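Local coordinates for protein probable aminotransferase (PDB 5YKR) that is a probable class-III aminotransferase of the PLP fold-type I family that holds covalently bound pyridoxal phosphate, at residues 79-85 against 427-433; 86-90 against 352-356; 262-266 against 382-386; 416-422 against 444-449. Residue numbers count along the deposited sequence, not the author numbering.

Contact 1: 79-85 against 427-433; sequences DFALGDS and FHNMALT
Residues 79-85 leave strand 76-79 as an irregular turn that packs against residues 427-433, loop up to Asn429 and then edge strand 430-432, which pairs with strand 385-389; 469 Å² is buried. Asp79 (chi1 t) shapes the turn: its OD1 accepts from Ala81 N (2.8 Å), an Asx turn, and from Leu82 N (2.8 Å), an Asx motif, while OD2 is bonded to His91. Phe80 and Ala431 have the nearest CA atoms, 4.9 Å apart, and Phe80 O accepts the one direct hydrogen bond across, from Leu432 N (3.1 Å). Water 1 donates to Asp79 O (2.8 Å) and Leu432 O (2.9 Å), water 2 to Phe80 O (2.7 Å) and Met430 O (2.7 Å). Phe80 CB rests 3.9 Å from Ala431 CB. Ala81 O takes Ser85 N (3.2 Å), closing a turn in which residues 82-85 all have positive phi. Leu82 CD1 meets Leu432 CG at 4.2 Å. Asp84 OD1 lies 3.5 Å from His428 ND1 but bonds to Thr425, and its OD2 is 3.5 Å from Phe427 CD2. Ser85 OG, bonded to Arg385, touches Met430 CE and Leu432 CD2 (3.7 Å each); Met430, with chi1 p, swings its methyl inward to get there. The arrangement is consistent with the small domain of fold-type I aminotransferases, where N-terminal and C-terminal parts of the chain come together.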
loop_
_atom_site.group_PDB
_atom_site.type_symbol
_atom_site.label_atom_id
_atom_site.label_comp_id
_atom_site.label_asym_id
_atom_site.label_seq_id
_atom_site.Cartn_x
_atom_site.Cartn_y
_atom_site.Cartn_z
ATOM N N ASP A 79 17.091 8.524 18.449
ATOM C CA ASP A 79 16.563 7.592 17.459
ATOM C C ASP A 79 17.420 7.571 16.223
ATOM O O ASP A 79 17.423 8.536 15.416
ATOM C CB ASP A 79 15.114 7.967 17.151
ATOM C CG ASP A 79 14.386 6.907 16.362
ATOM O OD1 ASP A 79 15.015 5.894 15.969
ATOM O OD2 ASP A 79 13.172 7.102 16.076
ATOM N N PHE A 80 18.154 6.450 16.043
ATOM C CA PHE A 80 18.856 6.123 14.810
ATOM C C PHE A 80 18.116 5.093 13.919
ATOM O O PHE A 80 18.610 4.692 12.860
ATOM C CB PHE A 80 20.293 5.600 15.123
ATOM C CG PHE A 80 21.248 6.641 15.639
ATOM C CD1 PHE A 80 21.844 7.520 14.776
ATOM C CD2 PHE A 80 21.480 6.797 16.987
ATOM C CE1 PHE A 80 22.718 8.485 15.219
ATOM C CE2 PHE A 80 22.362 7.776 17.443
ATOM C CZ PHE A 80 22.980 8.584 16.564
ATOM N N ALA A 81 16.953 4.661 14.411
ATOM C CA ALA A 81 16.064 3.740 13.675
ATOM C C ALA A 81 15.136 4.469 12.707
ATOM O O ALA A 81 14.923 4.033 11.565
ATOM C CB ALA A 81 15.228 2.965 14.682
ATOM N N LEU A 82 14.593 5.592 13.200
ATOM C CA LEU A 82 13.814 6.542 12.372
ATOM C C LEU A 82 12.722 5.809 11.579
ATOM O O LEU A 82 12.619 5.929 10.338
ATOM C CB LEU A 82 14.734 7.369 11.495
ATOM C CG LEU A 82 15.689 8.276 12.274
ATOM C CD1 LEU A 82 16.672 8.969 11.327
ATOM C CD2 LEU A 82 14.910 9.313 13.096
ATOM N N GLY A 83 11.922 5.022 12.299
ATOM C CA GLY A 83 10.787 4.348 11.644
ATOM C C GLY A 83 11.228 3.305 10.635
ATOM O O GLY A 83 10.555 3.035 9.660
ATOM N N ASP A 84 12.354 2.668 10.904
ATOM C CA ASP A 84 13.011 1.780 9.927
ATOM C C ASP A 84 13.171 2.467 8.591
ATOM O O ASP A 84 12.815 1.920 7.544
ATOM C CB ASP A 84 12.287 0.431 9.817
ATOM C CG ASP A 84 13.074 -0.579 9.068
ATOM O OD1 ASP A 84 14.326 -0.682 9.353
ATOM O OD2 ASP A 84 12.473 -1.315 8.262
ATOM N N SER A 85 13.650 3.723 8.665
ATOM C CA SER A 85 13.869 4.592 7.509
ATOM C C SER A 85 12.602 5.330 7.000
ATOM O O SER A 85 12.731 6.250 6.212
ATOM C CB SER A 85 14.654 3.883 6.389
ATOM O OG SER A 85 15.783 3.269 6.963
ATOM N N PHE A 427 15.856 -4.586 12.593
ATOM C CA PHE A 427 16.005 -5.476 11.412
ATOM C C PHE A 427 17.351 -5.422 10.765
ATOM O O PHE A 427 17.598 -6.116 9.800
ATOM C CB PHE A 427 14.933 -5.156 10.354
ATOM C CG PHE A 427 13.577 -4.937 10.935
ATOM C CD1 PHE A 427 12.950 -5.912 11.653
ATOM C CD2 PHE A 427 12.930 -3.721 10.783
ATOM C CE1 PHE A 427 11.691 -5.674 12.241
ATOM C CE2 PHE A 427 11.711 -3.494 11.322
ATOM C CZ PHE A 427 11.090 -4.444 12.092
ATOM N N HIS A 428 18.227 -4.543 11.274
ATOM C CA HIS A 428 19.531 -4.308 10.635
ATOM C C HIS A 428 20.546 -4.067 11.755
ATOM O O HIS A 428 20.160 -3.821 12.876
ATOM C CB HIS A 428 19.471 -3.068 9.679
ATOM C CG HIS A 428 18.439 -3.165 8.587
ATOM N ND1 HIS A 428 17.182 -2.582 8.603
ATOM C CD2 HIS A 428 18.498 -3.882 7.450
ATOM C CE1 HIS A 428 16.533 -2.941 7.494
ATOM N NE2 HIS A 428 17.326 -3.695 6.763
ATOM N N ASN A 429 21.825 -3.973 11.426
ATOM C CA ASN A 429 22.848 -3.463 12.344
ATOM C C ASN A 429 23.263 -2.076 11.874
ATOM O O ASN A 429 24.467 -1.762 11.717
ATOM C CB ASN A 429 24.047 -4.416 12.390
ATOM C CG ASN A 429 23.659 -5.764 12.932
ATOM O OD1 ASN A 429 23.268 -5.859 14.117
ATOM N ND2 ASN A 429 23.726 -6.829 12.071
ATOM N N MET A 430 22.248 -1.239 11.602
ATOM C CA MET A 430 22.465 0.050 10.950
ATOM C C MET A 430 22.082 1.193 11.898
ATOM O O MET A 430 21.332 1.028 12.827
ATOM C CB MET A 430 21.673 0.194 9.605
ATOM C CG MET A 430 20.185 0.521 9.726
ATOM S SD MET A 430 19.890 2.295 9.640
ATOM C CE MET A 430 18.102 2.341 9.727
ATOM N N ALA A 431 22.635 2.371 11.595
ATOM C CA ALA A 431 22.222 3.640 12.196
ATOM C C ALA A 431 22.094 4.635 11.053
ATOM O O ALA A 431 22.904 4.650 10.104
ATOM C CB ALA A 431 23.285 4.145 13.173
ATOM N N LEU A 432 21.040 5.441 11.143
ATOM C CA LEU A 432 20.724 6.427 10.147
ATOM C C LEU A 432 20.712 7.808 10.818
ATOM O O LEU A 432 20.068 7.983 11.867
ATOM C CB LEU A 432 19.309 6.065 9.592
ATOM C CG LEU A 432 18.796 6.873 8.403
ATOM C CD1 LEU A 432 19.698 6.857 7.155
ATOM C CD2 LEU A 432 17.431 6.342 8.088
ATOM N N THR A 433 21.375 8.768 10.196
ATOM C CA THR A 433 21.367 10.147 10.687
ATOM C C THR A 433 20.339 10.980 9.927
ATOM O O THR A 433 19.985 10.663 8.797
ATOM C CB THR A 433 22.755 10.797 10.542
ATOM O OG1 THR A 433 23.108 10.830 9.168
ATOM C CG2 THR A 433 23.789 10.020 11.301
HETATM O O HOH W 1 19.266 9.919 13.849
HETATM O O HOH W 2 18.877 2.031 13.160
#

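Contact 2: 86-90 against 352-356; sequences GAMFG and YRHMF
Residues 87-90 form a type I beta turn, closed by Gly90 N to Ala87 O (2.8 Å), in the loop between strand 76-79 and helix 94-104; the contact joins this loop to one turn of helix 349-372 (Phe356 N to Tyr352 O 2.8 Å). The backbones stay well apart, with Phe89 CA 9.1 Å from Met355 CA, so long side chains span the gap and no hydrogen bond crosses it. Met88 is fully extended (t, t, t) and brings CE 3.8 Å from Met355 CE and 4.4 Å from Tyr352 CE2. Phe89 (chi1 m) presents its edge to the face of Tyr352 in an offset edge-to-face pair, ring centroids 5.7 Å apart and planes at 69°. Met355 (m, t, p) adds a Met-aromatic contact, its SD 4.9 Å from the Phe89 ring centroid in an oblique position. Tyr352 OH, hydrogen-bonded to Ile264 O, lies near the Phe89 ring plane at its edge, 3.5 Å from Phe89 CZ.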
loop_
_atom_site.group_PDB
_atom_site.type_symbol
_atom_site.label_atom_id
_atom_site.label_comp_id
_atom_site.label_asym_id
_atom_site.label_seq_id
_atom_site.Cartn_x
_atom_site.Cartn_y
_atom_site.Cartn_z
ATOM N N GLY A 86 11.396 4.965 7.492
ATOM C CA GLY A 86 10.173 5.697 7.127
ATOM C C GLY A 86 10.199 7.173 7.567
ATOM O O GLY A 86 9.529 8.030 7.013
ATOM N N ALA A 87 10.963 7.440 8.600
ATOM C CA ALA A 87 11.196 8.790 9.122
ATOM C C ALA A 87 12.653 9.250 8.937
ATOM O O ALA A 87 13.232 9.905 9.799
ATOM C CB ALA A 87 10.776 8.884 10.605
ATOM N N MET A 88 13.251 8.876 7.818
ATOM C CA MET A 88 14.652 9.143 7.535
ATOM C C MET A 88 15.107 10.577 7.782
ATOM O O MET A 88 16.272 10.794 8.193
ATOM C CB MET A 88 14.941 8.778 6.060
ATOM C CG MET A 88 16.298 9.218 5.577
ATOM S SD MET A 88 16.609 8.570 3.949
ATOM C CE MET A 88 18.150 9.370 3.680
ATOM N N PHE A 89 14.242 11.543 7.502
ATOM C CA PHE A 89 14.612 12.948 7.734
ATOM C C PHE A 89 14.204 13.524 9.065
ATOM O O PHE A 89 14.277 14.738 9.265
ATOM C CB PHE A 89 14.170 13.815 6.543
ATOM C CG PHE A 89 14.791 13.369 5.269
ATOM C CD1 PHE A 89 16.065 13.826 4.937
ATOM C CD2 PHE A 89 14.130 12.491 4.424
ATOM C CE1 PHE A 89 16.699 13.360 3.839
ATOM C CE2 PHE A 89 14.796 11.981 3.305
ATOM C CZ PHE A 89 16.073 12.457 3.038
ATOM N N GLY A 90 13.853 12.624 9.996
ATOM C CA GLY A 90 13.426 12.988 11.341
ATOM C C GLY A 90 11.929 12.881 11.531
ATOM O O GLY A 90 11.126 12.848 10.567
ATOM N N TYR A 352 21.663 16.971 3.604
ATOM C CA TYR A 352 22.528 15.826 3.384
ATOM C C TYR A 352 23.959 16.090 3.885
ATOM O O TYR A 352 24.607 15.200 4.394
ATOM C CB TYR A 352 22.495 15.375 1.947
ATOM C CG TYR A 352 21.342 14.446 1.602
ATOM C CD1 TYR A 352 20.122 14.938 1.131
ATOM C CD2 TYR A 352 21.501 13.078 1.664
ATOM C CE1 TYR A 352 19.092 14.079 0.755
ATOM C CE2 TYR A 352 20.464 12.222 1.338
ATOM C CZ TYR A 352 19.280 12.711 0.870
ATOM O OH TYR A 352 18.298 11.837 0.467
ATOM N N ARG A 353 24.457 17.302 3.726
ATOM C CA ARG A 353 25.783 17.617 4.213
ATOM C C ARG A 353 25.896 17.320 5.697
ATOM O O ARG A 353 26.873 16.703 6.164
ATOM C CB ARG A 353 26.152 19.056 3.905
ATOM C CG ARG A 353 27.589 19.385 4.299
ATOM C CD ARG A 353 28.017 20.822 3.894
ATOM N NE ARG A 353 27.486 21.272 2.595
ATOM C CZ ARG A 353 26.427 22.091 2.439
ATOM N NH1 ARG A 353 25.835 22.689 3.484
ATOM N NH2 ARG A 353 26.002 22.365 1.228
ATOM N N HIS A 354 24.920 17.800 6.456
ATOM C CA HIS A 354 24.875 17.540 7.891
ATOM C C HIS A 354 24.775 16.042 8.173
ATOM O O HIS A 354 25.502 15.490 9.018
ATOM C CB HIS A 354 23.695 18.261 8.525
ATOM C CG HIS A 354 23.529 17.988 9.988
ATOM N ND1 HIS A 354 24.211 18.712 10.943
ATOM C CD2 HIS A 354 22.770 17.099 10.662
ATOM C CE1 HIS A 354 23.892 18.252 12.134
ATOM N NE2 HIS A 354 23.027 17.270 11.992
ATOM N N MET A 355 23.861 15.375 7.492
ATOM C CA MET A 355 23.683 13.926 7.709
ATOM C C MET A 355 24.977 13.152 7.419
ATOM O O MET A 355 25.337 12.224 8.156
ATOM C CB MET A 355 22.534 13.437 6.820
ATOM C CG MET A 355 21.166 13.938 7.262
ATOM S SD MET A 355 19.873 13.906 6.016
ATOM C CE MET A 355 19.657 12.150 5.780
ATOM N N PHE A 356 25.679 13.545 6.377
ATOM C CA PHE A 356 26.947 12.846 6.014
ATOM C C PHE A 356 28.033 13.077 7.078
ATOM O O PHE A 356 28.771 12.166 7.436
ATOM C CB PHE A 356 27.515 13.353 4.696
ATOM C CG PHE A 356 26.709 13.086 3.479
ATOM C CD1 PHE A 356 25.734 12.109 3.435
ATOM C CD2 PHE A 356 26.948 13.843 2.344
ATOM C CE1 PHE A 356 25.027 11.854 2.285
ATOM C CE2 PHE A 356 26.224 13.636 1.176
ATOM C CZ PHE A 356 25.263 12.610 1.155
#

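Contact 3: 262-266 against 382-386; sequences HTISC and IGARV
The two-residue beta-hairpin joining strands 378-382 and 385-389 turns against a 3-10 turn, residues 264-266, that follows strand 255-259. Ile382 opens its type II' beta turn: Ile382 N bonds to Arg385 O (2.9 Å), and Arg385 N to Ile382 O (3.1 Å). That same Ile382 O accepts Ser265 OG (2.9 Å), while Ile382 CB touches Cys266 SG at 3.7 Å. Gly383, at phi 62° and psi -116°, takes the first of the two turn positions, as suits this turn type, and lies where a side chain would strike Ser265 O and Cys266 CA; its bare CA instead makes a CA-H...O contact with Ser265 O (3.4 Å), CA to CA 4.3 Å from Cys266. Ala384 N then donates to Ser265 O (3.1 Å), so one carbonyl serves two neighbours of the turn. Arg385, extended through chi3, passes Ser265 OG, 3.5 Å from Arg385 CB, and lays its guanidinium flat on the His262 ring, centres 3.8 Å apart and planes at 18°. Water 3 links Arg385 NH1 (2.9 Å) to His262 O (2.7 Å); Arg385 NH1 also bonds to Ser85, and His262 ND1 to Thr230. Strand 385-389 runs between strands 378-382 and 430-432, with helix 349-372 touching Ala384 and Val386.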
loop_
_atom_site.group_PDB
_atom_site.type_symbol
_atom_site.label_atom_id
_atom_site.label_comp_id
_atom_site.label_asym_id
_atom_site.label_seq_id
_atom_site.Cartn_x
_atom_site.Cartn_y
_atom_site.Cartn_z
ATOM N N HIS A 262 16.203 2.553 0.228
ATOM C CA HIS A 262 17.266 2.792 1.212
ATOM C C HIS A 262 18.419 3.616 0.698
ATOM O O HIS A 262 18.961 4.441 1.457
ATOM C CB HIS A 262 17.789 1.512 1.820
ATOM C CG HIS A 262 16.888 0.873 2.813
ATOM N ND1 HIS A 262 17.061 -0.439 3.221
ATOM C CD2 HIS A 262 15.905 1.384 3.593
ATOM C CE1 HIS A 262 16.171 -0.721 4.160
ATOM N NE2 HIS A 262 15.449 0.362 4.408
ATOM N N THR A 263 18.872 3.388 -0.526
ATOM C CA THR A 263 20.070 4.048 -1.043
ATOM C C THR A 263 19.869 5.541 -1.323
ATOM O O THR A 263 20.855 6.222 -1.617
ATOM C CB THR A 263 20.655 3.319 -2.229
ATOM O OG1 THR A 263 19.668 3.263 -3.263
ATOM C CG2 THR A 263 21.099 1.891 -1.835
ATOM N N ILE A 264 18.631 6.034 -1.134
ATOM C CA ILE A 264 18.398 7.475 -1.062
ATOM C C ILE A 264 19.227 8.127 0.064
ATOM O O ILE A 264 19.446 9.353 0.070
ATOM C CB ILE A 264 16.886 7.749 -0.935
ATOM C CG1 ILE A 264 16.522 9.226 -1.143
ATOM C CG2 ILE A 264 16.365 7.239 0.402
ATOM C CD1 ILE A 264 16.938 9.796 -2.500
ATOM N N SER A 265 19.772 7.327 0.989
ATOM C CA SER A 265 20.768 7.825 1.926
ATOM C C SER A 265 22.023 8.413 1.279
ATOM O O SER A 265 22.747 9.173 1.950
ATOM C CB SER A 265 21.145 6.737 2.932
ATOM O OG SER A 265 21.878 5.706 2.300
ATOM N N CYS A 266 22.301 8.065 0.016
ATOM C CA CYS A 266 23.539 8.467 -0.659
ATOM C C CYS A 266 23.567 9.918 -1.080
ATOM O O CYS A 266 24.640 10.475 -1.368
ATOM C CB CYS A 266 23.743 7.577 -1.852
ATOM S SG CYS A 266 24.097 5.875 -1.373
ATOM N N ILE A 382 27.010 4.348 3.468
ATOM C CA ILE A 382 26.506 4.937 2.235
ATOM C C ILE A 382 25.779 6.213 2.624
ATOM O O ILE A 382 24.632 6.195 3.090
ATOM C CB ILE A 382 25.619 3.994 1.391
ATOM C CG1 ILE A 382 24.647 3.199 2.199
ATOM C CG2 ILE A 382 26.517 3.107 0.597
ATOM C CD1 ILE A 382 23.549 2.645 1.309
ATOM N N GLY A 383 26.501 7.330 2.499
ATOM C CA GLY A 383 25.923 8.607 2.863
ATOM C C GLY A 383 25.542 8.689 4.331
ATOM O O GLY A 383 26.406 8.618 5.196
ATOM N N ALA A 384 24.248 8.828 4.598
ATOM C CA ALA A 384 23.698 8.954 5.935
ATOM C C ALA A 384 23.509 7.644 6.683
ATOM O O ALA A 384 23.103 7.663 7.863
ATOM C CB ALA A 384 22.375 9.680 5.873
ATOM N N ARG A 385 23.755 6.493 6.022
ATOM C CA ARG A 385 23.388 5.196 6.566
ATOM C C ARG A 385 24.653 4.365 6.812
ATOM O O ARG A 385 25.481 4.251 5.911
ATOM C CB ARG A 385 22.454 4.492 5.543
ATOM C CG ARG A 385 21.796 3.219 5.996
ATOM C CD ARG A 385 21.024 2.590 4.848
ATOM N NE ARG A 385 20.253 1.467 5.369
ATOM C CZ ARG A 385 19.001 1.564 5.887
ATOM N NH1 ARG A 385 18.343 2.715 5.900
ATOM N NH2 ARG A 385 18.467 0.515 6.463
ATOM N N VAL A 386 24.797 3.828 8.038
ATOM C CA VAL A 386 26.021 3.119 8.455
ATOM C C VAL A 386 25.639 1.731 8.992
ATOM O O VAL A 386 24.730 1.630 9.826
ATOM C CB VAL A 386 26.712 3.902 9.605
ATOM C CG1 VAL A 386 27.965 3.202 10.129
ATOM C CG2 VAL A 386 27.064 5.320 9.124
HETATM O O HOH W 3 18.396 4.925 4.046
#

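Contact 4: 416-422 against 444-449; sequences YLLNRGV and LHDRLL
Where helix 407-418 runs out and the chain turns into strand 422-423, it packs on helix 439-456, burying 381 Å² without a hydrogen bond across. The helix ends in a Schellman motif, Val422 N to Leu417 O (3.0 Å) and Gly421 N to Leu418 O (3.0 Å), with Gly421 at positive phi (90°) as C-prime; this brings Leu417 and Val422 to the same side. The main bump is Leu448 (m, t). It fills the hollow left by Leu417, Arg420 and Val422, with Leu448 CD1 3.6 Å from Arg420 O, 3.7 Å from Arg420 CB and 3.7 Å from Val422 CG2, and Leu448 CB 3.9 Å from Leu417 CD1. In return Leu417 dips between turns of the other helix, its CD2 3.8 Å from His445 CD2 and its CD1 3.9 Å from Leu449 N. Val422 (chi1 t) wedges between Leu444 and Leu448, its CG2 3.7 Å from Leu444 CD2, and its CG1 meets the edge of the His445 ring. CA atoms pair Leu417 with Leu448 (6.2 Å) and Val422 with His445 (6.6 Å). At the upstream end Tyr416 CE1 lies 3.5 Å from Leu448 O, and Tyr416 OH bonds to Glu455. Arg420 folds back, NH1 to Tyr416 O (3.0 Å), and pairs with Glu19 of helix 9-26. That helix also meets Leu418, while helix 349-372 touches His445 and Leu449.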
loop_
_atom_site.group_PDB
_atom_site.type_symbol
_atom_site.label_atom_id
_atom_site.label_comp_id
_atom_site.label_asym_id
_atom_site.label_seq_id
_atom_site.Cartn_x
_atom_site.Cartn_y
_atom_site.Cartn_z
ATOM N N TYR A 416 20.919 -3.663 24.634
ATOM C CA TYR A 416 21.847 -2.921 25.511
ATOM C C TYR A 416 21.742 -1.428 25.214
ATOM O O TYR A 416 21.632 -0.602 26.140
ATOM C CB TYR A 416 23.258 -3.432 25.291
ATOM C CG TYR A 416 24.267 -2.902 26.271
ATOM C CD1 TYR A 416 24.829 -1.662 26.100
ATOM C CD2 TYR A 416 24.638 -3.653 27.395
ATOM C CE1 TYR A 416 25.788 -1.174 26.972
ATOM C CE2 TYR A 416 25.571 -3.168 28.286
ATOM C CZ TYR A 416 26.127 -1.902 28.063
ATOM O OH TYR A 416 27.054 -1.402 28.935
ATOM N N LEU A 417 21.723 -1.072 23.929
ATOM C CA LEU A 417 21.599 0.327 23.539
ATOM C C LEU A 417 20.228 0.899 23.896
ATOM O O LEU A 417 20.114 2.011 24.424
ATOM C CB LEU A 417 21.946 0.521 22.067
ATOM C CG LEU A 417 23.389 0.916 21.860
ATOM C CD1 LEU A 417 24.339 -0.201 22.255
ATOM C CD2 LEU A 417 23.688 1.301 20.458
ATOM N N LEU A 418 19.178 0.137 23.622
ATOM C CA LEU A 418 17.798 0.600 23.926
ATOM C C LEU A 418 17.633 0.948 25.404
ATOM O O LEU A 418 17.135 2.020 25.777
ATOM C CB LEU A 418 16.788 -0.475 23.479
ATOM C CG LEU A 418 15.306 -0.156 23.665
ATOM C CD1 LEU A 418 14.466 -0.943 22.639
ATOM C CD2 LEU A 418 14.786 -0.349 25.090
ATOM N N ASN A 419 18.092 0.033 26.264
ATOM C CA ASN A 419 17.978 0.257 27.717
ATOM C C ASN A 419 18.797 1.438 28.238
ATOM O O ASN A 419 18.599 1.852 29.382
ATOM C CB ASN A 419 18.406 -1.015 28.480
ATOM C CG ASN A 419 17.352 -2.129 28.476
ATOM O OD1 ASN A 419 16.150 -1.900 28.338
ATOM N ND2 ASN A 419 17.846 -3.379 28.650
ATOM N N ARG A 420 19.685 1.974 27.412
ATOM C CA ARG A 420 20.508 3.131 27.766
ATOM C C ARG A 420 20.245 4.322 26.841
ATOM O O ARG A 420 21.037 5.245 26.748
ATOM C CB ARG A 420 21.991 2.712 27.802
ATOM C CG ARG A 420 22.287 1.745 28.947
ATOM C CD ARG A 420 23.609 1.016 28.739
ATOM N NE ARG A 420 23.802 -0.002 29.764
ATOM C CZ ARG A 420 23.191 -1.172 29.820
ATOM N NH1 ARG A 420 22.276 -1.508 28.901
ATOM N NH2 ARG A 420 23.415 -2.010 30.832
ATOM N N GLY A 421 19.059 4.315 26.191
ATOM C CA GLY A 421 18.555 5.512 25.520
ATOM C C GLY A 421 18.933 5.716 24.049
ATOM O O GLY A 421 18.894 6.864 23.555
ATOM N N VAL A 422 19.254 4.640 23.327
ATOM C CA VAL A 422 19.548 4.735 21.896
ATOM C C VAL A 422 18.711 3.664 21.160
ATOM O O VAL A 422 18.821 2.456 21.460
ATOM C CB VAL A 422 21.019 4.542 21.587
ATOM C CG1 VAL A 422 21.236 4.439 20.089
ATOM C CG2 VAL A 422 21.858 5.671 22.201
ATOM N N LEU A 444 27.081 9.253 22.073
ATOM C CA LEU A 444 26.381 8.321 22.969
ATOM C C LEU A 444 26.297 6.940 22.328
ATOM O O LEU A 444 26.622 5.916 22.960
ATOM C CB LEU A 444 24.996 8.838 23.338
ATOM C CG LEU A 444 24.129 7.936 24.234
ATOM C CD1 LEU A 444 24.799 7.710 25.600
ATOM C CD2 LEU A 444 22.759 8.523 24.427
ATOM N N HIS A 445 25.842 6.867 21.088
ATOM C CA HIS A 445 25.882 5.585 20.369
ATOM C C HIS A 445 27.242 4.912 20.486
ATOM O O HIS A 445 27.346 3.707 20.775
ATOM C CB HIS A 445 25.537 5.821 18.884
ATOM C CG HIS A 445 25.714 4.594 18.030
ATOM N ND1 HIS A 445 26.896 4.249 17.389
ATOM C CD2 HIS A 445 24.825 3.625 17.716
ATOM C CE1 HIS A 445 26.730 3.109 16.747
ATOM N NE2 HIS A 445 25.466 2.726 16.905
ATOM N N ASP A 446 28.277 5.666 20.182
ATOM C CA ASP A 446 29.640 5.128 20.103
ATOM C C ASP A 446 30.065 4.546 21.447
ATOM O O ASP A 446 30.610 3.420 21.506
ATOM C CB ASP A 446 30.617 6.224 19.661
ATOM C CG ASP A 446 31.931 5.656 19.219
ATOM O OD1 ASP A 446 31.923 4.862 18.248
ATOM O OD2 ASP A 446 32.967 5.936 19.871
ATOM N N ARG A 447 29.838 5.320 22.518
ATOM C CA ARG A 447 30.195 4.888 23.869
ATOM C C ARG A 447 29.447 3.633 24.288
ATOM O O ARG A 447 30.035 2.685 24.837
ATOM C CB ARG A 447 29.957 5.999 24.920
ATOM C CG ARG A 447 30.803 7.233 24.730
ATOM C CD ARG A 447 30.693 8.128 25.904
ATOM N NE ARG A 447 29.341 8.553 26.220
ATOM C CZ ARG A 447 28.785 9.682 25.783
ATOM N NH1 ARG A 447 29.453 10.517 24.983
ATOM N NH2 ARG A 447 27.567 9.997 26.181
ATOM N N LEU A 448 28.138 3.601 24.038
ATOM C CA LEU A 448 27.339 2.455 24.452
ATOM C C LEU A 448 27.718 1.164 23.708
ATOM O O LEU A 448 27.748 0.095 24.305
ATOM C CB LEU A 448 25.848 2.744 24.242
ATOM C CG LEU A 448 25.301 3.840 25.142
ATOM C CD1 LEU A 448 23.825 4.000 24.855
ATOM C CD2 LEU A 448 25.501 3.549 26.622
ATOM N N LEU A 449 27.984 1.283 22.416
ATOM C CA LEU A 449 28.405 0.121 21.634
ATOM C C LEU A 449 29.740 -0.414 22.161
ATOM O O LEU A 449 29.927 -1.652 22.303
ATOM C CB LEU A 449 28.467 0.432 20.145
ATOM C CG LEU A 449 28.942 -0.715 19.241
ATOM C CD1 LEU A 449 27.996 -1.915 19.296
ATOM C CD2 LEU A 449 29.044 -0.205 17.819
#

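How the contacts relate
From the N terminus, the loop after strand 76-79 supplies first contact 1 and then contact 2. Contact 2 closes when the chain reaches helix 349-372; contact 3 opens within that span and closes beyond it at the hairpin 382-386, so the two cross. Contact 1, closing later at strand 430-432, encloses both. Contact 4 opens before that closure and ends after it, crossing contact 1, and follows contacts 2 and 3. Contacts 1 to 3 touch one another: Ser85 reaches Arg385, Thr433 reaches Met355, and Tyr352 reaches Ile264. Contact 4 adjoins contact 1 through Phe80, which packs on Val422 and His445, joining the loop after strand 76-79 to strand 422-423 and helix 439-456.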